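Side-chain contacts in long form salivary protein D7L1 (Culex quinquefasciatus, PDB 6V4C), which binds and sequesters adenine nucleotides and nucleosides, ADP and ATP most tightly, thereby inhibiting platelet aggregation and aiding mosquito blood feeding: residues D218-K223 with D245-Q250; G198-S203 with K223-C228. All coordinates share one frame; numbering follows the deposited sequence.

Interaction 1. Residues D218-K223 with D245-Q250; sequences DDVVKK and DGLGEQ. With ZN (zinc ion), chain L.
Glu249 OE2, two residues beyond the leucine that packs on Val221, coordinates a zinc ion at 2.0 Å. OE1 of the same carboxylate lies farther from the metal, at 2.7 Å, so binding is lopsided, with OE2 the principal ligand. His172 ND1 is a second zinc ligand, and Tyr244 OH adds a weak hydrogen bond to OE2, so the zinc is the main partner of OE2 and the hydroxyl a minor one. With CG anti to the backbone N (chi1 174°) and an extended chain beyond it, Glu249 carries its carboxylate away from helix 218-226, and the zinc takes no part in the apolar contact.

That contact is made by two valines on one side and a glycine and a leucine on the other. Val220 CG1, anti to its own N at chi1 163°, reaches the carbonyl end of Gly246 and lies 3.8 Å from its O. The same methyl is 4.3 Å from Leu247 CD2. Val221 comes to that leucine methyl through CG2, at 4.2 Å, so a single branch of Leu247 meets both valines. Gly246 presents backbone only here, and its CA lies 6.6 Å from Val220 CA, the closest pair of CA atoms between the segments. The setting is the second PBP/GOBP unit of this all-helical protein, where helix 218-226 lies against the end of helix 235-247. Gly248 leaves helical geometry with positive phi (86°) and at the same time occupies the N-cap position of helix 249-263, making the short joint that leads from the packed leucine to the zinc ligand. Val221 is buried and also packs on Leu206 and Leu209 of helix 202-211, whereas Gly246 is exposed. Asp218 OD1 is hydrogen-bonded to His210 NE2, a second tie to helix 202-211.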
loop_
_atom_site.group_PDB
_atom_site.type_symbol
_atom_site.label_atom_id
_atom_site.label_comp_id
_atom_site.label_asym_id
_atom_site.label_seq_id
_atom_site.Cartn_x
_atom_site.Cartn_y
_atom_site.Cartn_z
ATOM N N ASP A 218 21.591 1.742 1.124
ATOM C CA ASP A 218 20.965 0.420 1.097
ATOM C C ASP A 218 21.662 -0.550 2.050
ATOM O O ASP A 218 21.023 -1.150 2.927
ATOM C CB ASP A 218 20.970 -0.136 -0.329
ATOM C CG ASP A 218 20.000 0.586 -1.249
ATOM O OD1 ASP A 218 19.407 1.614 -0.850
ATOM O OD2 ASP A 218 19.824 0.108 -2.386
ATOM N N ASP A 219 22.982 -0.716 1.890
ATOM C CA ASP A 219 23.754 -1.629 2.730
ATOM C C ASP A 219 23.824 -1.138 4.179
ATOM O O ASP A 219 24.172 -1.908 5.083
ATOM C CB ASP A 219 25.139 -1.893 2.084
ATOM C CG ASP A 219 25.045 -2.792 0.820
ATOM O OD1 ASP A 219 24.134 -3.650 0.823
ATOM O OD2 ASP A 219 25.850 -2.685 -0.170
ATOM N N VAL A 220 23.473 0.124 4.424
ATOM C CA VAL A 220 23.320 0.599 5.795
ATOM C C VAL A 220 22.041 0.045 6.415
ATOM O O VAL A 220 22.030 -0.390 7.574
ATOM C CB VAL A 220 23.363 2.137 5.834
ATOM C CG1 VAL A 220 22.807 2.636 7.143
ATOM C CG2 VAL A 220 24.792 2.629 5.629
ATOM N N VAL A 221 20.925 0.084 5.758
ATOM C CA VAL A 221 19.669 -0.491 6.251
ATOM C C VAL A 221 19.820 -1.987 6.477
ATOM O O VAL A 221 19.325 -2.455 7.369
ATOM C CB VAL A 221 18.553 -0.218 5.247
ATOM C CG1 VAL A 221 17.383 -1.039 5.511
ATOM C CG2 VAL A 221 18.168 1.207 5.092
ATOM N N LYS A 222 20.483 -2.682 5.594
ATOM C CA LYS A 222 20.633 -4.145 5.705
ATOM C C LYS A 222 21.406 -4.526 6.963
ATOM O O LYS A 222 21.031 -5.295 7.563
ATOM C CB LYS A 222 21.037 -4.758 4.374
ATOM N N LYS A 223 22.383 -3.785 7.329
ATOM C CA LYS A 223 23.190 -4.019 8.536
ATOM C C LYS A 223 22.369 -3.695 9.760
ATOM O O LYS A 223 22.414 -4.405 10.580
ATOM C CB LYS A 223 24.462 -3.189 8.452
ATOM C CG LYS A 223 25.410 -3.227 9.613
ATOM C CD LYS A 223 26.519 -2.221 9.574
ATOM C CE LYS A 223 27.290 -2.082 10.879
ATOM N NZ LYS A 223 28.494 -1.221 10.816
ATOM N N ASP A 245 18.416 4.332 14.331
ATOM C CA ASP A 245 19.798 4.550 14.747
ATOM C C ASP A 245 20.761 4.427 13.572
ATOM O O ASP A 245 21.745 5.170 13.491
ATOM C CB ASP A 245 20.176 3.568 15.855
ATOM C CG ASP A 245 19.415 3.819 17.139
ATOM O OD1 ASP A 245 18.964 4.965 17.353
ATOM O OD2 ASP A 245 19.267 2.869 17.936
ATOM N N GLY A 246 20.493 3.497 12.653
ATOM C CA GLY A 246 21.382 3.323 11.514
ATOM C C GLY A 246 21.382 4.517 10.581
ATOM O O GLY A 246 22.440 4.988 10.152
ATOM N N LEU A 247 20.194 5.029 10.253
ATOM C CA LEU A 247 20.096 6.174 9.359
ATOM C C LEU A 247 20.326 7.498 10.072
ATOM O O LEU A 247 20.732 8.470 9.428
ATOM C CB LEU A 247 18.723 6.197 8.679
ATOM C CG LEU A 247 18.375 5.027 7.756
ATOM C CD1 LEU A 247 16.921 5.104 7.326
ATOM C CD2 LEU A 247 19.287 5.002 6.538
ATOM N N GLY A 248 20.090 7.561 11.379
ATOM C CA GLY A 248 20.103 8.825 12.089
ATOM C C GLY A 248 18.764 9.530 12.028
ATOM O O GLY A 248 17.991 9.305 11.094
ATOM N N GLU A 249 18.481 10.388 13.011
ATOM C CA GLU A 249 17.157 10.997 13.104
ATOM C C GLU A 249 16.825 11.821 11.865
ATOM O O GLU A 249 15.709 11.744 11.345
ATOM C CB GLU A 249 17.052 11.864 14.360
ATOM C CG GLU A 249 15.745 12.647 14.454
ATOM C CD GLU A 249 15.716 13.594 15.629
ATOM O OE1 GLU A 249 16.714 14.314 15.835
ATOM O OE2 GLU A 249 14.699 13.609 16.353
ATOM N N GLN A 250 17.783 12.614 11.382
ATOM C CA GLN A 250 17.492 13.553 10.301
ATOM C C GLN A 250 17.024 12.826 9.044
ATOM O O GLN A 250 15.977 13.154 8.473
ATOM C CB GLN A 250 18.723 14.413 10.015
ATOM C CG GLN A 250 18.469 15.906 10.128
ATOM C CD GLN A 250 17.925 16.319 11.489
ATOM O OE1 GLN A 250 17.031 17.162 11.577
ATOM N NE2 GLN A 250 18.465 15.733 12.555
HETATM ZN ZN ZN L . 14.856 15.260 17.498
#

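Interaction 2. Residues G198-S203 with K223-C228; sequences GEMDES and KSLQNC
Met200 meets Leu225 through its CG, which lies 4.1 Å from Leu225 CD2, the two side chains crossing at a slant. From there the methionine turns off: bends at chi2 and chi3 lead SD and CE away from the leucine, so the touching is done by the inner part of the chain. Asp201, next in line, turns its CB away from helix 218-226 and serves its own segment as N-cap of helix 202-211. Its OD1 accepts a hydrogen bond from Ser203 OG at 2.6 Å, met on the syn side and 29° out of the carboxylate plane, and a weak one from Ala204 N. This capped helix start opens the helix that, with helices 218-226 and 235-247, forms part of the second odorant-binding-protein-like unit of the D7 fold. Glu202, on the first turn, offers Leu225 only aliphatic surface: its CB is 4.1 Å from Leu225 CD1. Since CG stands anti to the backbone N (chi1 179°) and the chain runs on extended, the carboxylate is carried past the leucine toward helix 218-226, where Glu202 also touches Lys222. Leu225 therefore spreads its two branches between the loop and the helix start, CD2 to the methionine and CD1 to the glutamate. Tyr239 and Ile243 of helix 235-247 also pack on Leu225, while Cys228, just past the end of its helix, is joined to that same helix by a disulfide with Cys242.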
loop_
_atom_site.group_PDB
_atom_site.type_symbol
_atom_site.label_atom_id
_atom_site.label_comp_id
_atom_site.label_asym_id
_atom_site.label_seq_id
_atom_site.Cartn_x
_atom_site.Cartn_y
_atom_site.Cartn_z
ATOM N N GLY A 198 4.758 -10.688 10.166
ATOM C CA GLY A 198 5.607 -10.199 11.227
ATOM C C GLY A 198 7.063 -10.023 10.866
ATOM O O GLY A 198 7.851 -9.633 11.734
ATOM N N GLU A 199 7.450 -10.286 9.621
ATOM C CA GLU A 199 8.839 -10.164 9.202
ATOM C C GLU A 199 9.076 -8.844 8.475
ATOM O O GLU A 199 8.189 -8.314 7.800
ATOM C CB GLU A 199 9.233 -11.336 8.304
ATOM C CG GLU A 199 9.312 -12.667 9.040
ATOM C CD GLU A 199 9.425 -13.848 8.097
ATOM O OE1 GLU A 199 9.284 -13.646 6.872
ATOM O OE2 GLU A 199 9.655 -14.977 8.579
ATOM N N MET A 200 10.289 -8.316 8.627
ATOM C CA MET A 200 10.650 -7.053 7.996
ATOM C C MET A 200 10.794 -7.228 6.491
ATOM O O MET A 200 11.262 -8.263 6.009
ATOM C CB MET A 200 11.970 -6.540 8.568
ATOM C CG MET A 200 11.882 -6.062 10.003
ATOM S SD MET A 200 10.654 -4.761 10.203
ATOM C CE MET A 200 9.777 -5.363 11.622
ATOM N N ASP A 201 10.393 -6.201 5.745
ATOM C CA ASP A 201 10.542 -6.166 4.293
ATOM C C ASP A 201 11.596 -5.112 3.971
ATOM O O ASP A 201 11.307 -3.911 3.953
ATOM C CB ASP A 201 9.210 -5.859 3.611
ATOM C CG ASP A 201 9.286 -5.977 2.097
ATOM O OD1 ASP A 201 10.403 -6.127 1.554
ATOM O OD2 ASP A 201 8.222 -5.926 1.445
ATOM N N GLU A 202 12.792 -5.524 3.757
ATOM C CA GLU A 202 13.912 -4.662 3.443
ATOM C C GLU A 202 13.617 -3.802 2.210
ATOM O O GLU A 202 13.868 -2.731 2.229
ATOM C CB GLU A 202 15.124 -5.552 3.324
ATOM C CG GLU A 202 16.383 -4.872 2.978
ATOM C CD GLU A 202 17.655 -5.638 2.650
ATOM O OE1 GLU A 202 17.890 -5.846 1.552
ATOM O OE2 GLU A 202 18.420 -5.866 3.486
ATOM N N SER A 203 13.090 -4.361 1.164
ATOM C CA SER A 203 12.803 -3.583 -0.037
ATOM C C SER A 203 11.801 -2.469 0.235
ATOM O O SER A 203 11.880 -1.400 -0.380
ATOM C CB SER A 203 12.283 -4.501 -1.144
ATOM O OG SER A 203 11.046 -5.088 -0.772
ATOM N N LYS A 223 22.383 -3.785 7.329
ATOM C CA LYS A 223 23.190 -4.019 8.536
ATOM C C LYS A 223 22.369 -3.695 9.760
ATOM O O LYS A 223 22.414 -4.405 10.580
ATOM C CB LYS A 223 24.462 -3.189 8.452
ATOM C CG LYS A 223 25.410 -3.227 9.613
ATOM C CD LYS A 223 26.519 -2.221 9.574
ATOM C CE LYS A 223 27.290 -2.082 10.879
ATOM N NZ LYS A 223 28.494 -1.221 10.816
ATOM N N SER A 224 21.619 -2.632 9.769
ATOM C CA SER A 224 20.777 -2.324 10.920
ATOM C C SER A 224 19.814 -3.464 11.218
ATOM O O SER A 224 19.639 -3.853 12.379
ATOM C CB SER A 224 20.008 -1.025 10.668
ATOM O OG SER A 224 20.901 0.064 10.508
ATOM N N LEU A 225 19.186 -4.019 10.179
ATOM C CA LEU A 225 18.254 -5.124 10.382
ATOM C C LEU A 225 18.984 -6.384 10.828
ATOM O O LEU A 225 18.495 -7.119 11.695
ATOM C CB LEU A 225 17.479 -5.397 9.095
ATOM C CG LEU A 225 16.508 -4.320 8.611
ATOM C CD1 LEU A 225 15.835 -4.755 7.316
ATOM C CD2 LEU A 225 15.476 -4.028 9.682
ATOM N N GLN A 226 20.154 -6.646 10.247
ATOM C CA GLN A 226 20.867 -7.889 10.523
ATOM C C GLN A 226 21.376 -7.931 11.959
ATOM O O GLN A 226 21.362 -8.990 12.596
ATOM C CB GLN A 226 22.016 -8.037 9.525
ATOM C CG GLN A 226 22.671 -9.407 9.477
ATOM C CD GLN A 226 23.503 -9.593 8.220
ATOM O OE1 GLN A 226 23.453 -8.772 7.303
ATOM N NE2 GLN A 226 24.271 -10.676 8.172
ATOM N N ASN A 227 21.820 -6.795 12.488
ATOM C CA ASN A 227 22.392 -6.731 13.826
ATOM C C ASN A 227 21.369 -6.399 14.903
ATOM O O ASN A 227 21.745 -6.254 16.071
ATOM C CB ASN A 227 23.527 -5.703 13.865
ATOM C CG ASN A 227 24.612 -5.996 12.849
ATOM O OD1 ASN A 227 24.710 -7.111 12.336
ATOM N ND2 ASN A 227 25.437 -4.997 12.558
ATOM N N CYS A 228 20.092 -6.283 14.544
ATOM C CA CYS A 228 19.076 -5.854 15.491
ATOM C C CYS A 228 18.713 -6.996 16.431
ATOM O O CYS A 228 18.444 -8.116 15.987
ATOM C CB CYS A 228 17.826 -5.401 14.744
ATOM S SG CYS A 228 16.741 -4.369 15.740
#

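Interactions 1 and 2 use successive parts of helix 218-226, sharing Lys223, and their centres lie about 11 Å apart. Neither lies in the core of the chain. Interaction 1 joins this helix to the end of helix 235-247 and is partly buried through Val221; interaction 2 joins it to the loop before helix 202-211 and the first turn of that helix, and is a surface contact. Both bury similar, small areas through apolar groups, but their polar surroundings differ: a zinc-bound glutamate stands beyond the first, an aspartate-capped helix start beside the second. They also meet directly, Gly246 CA lying 3.4 Å from Ser224 OG.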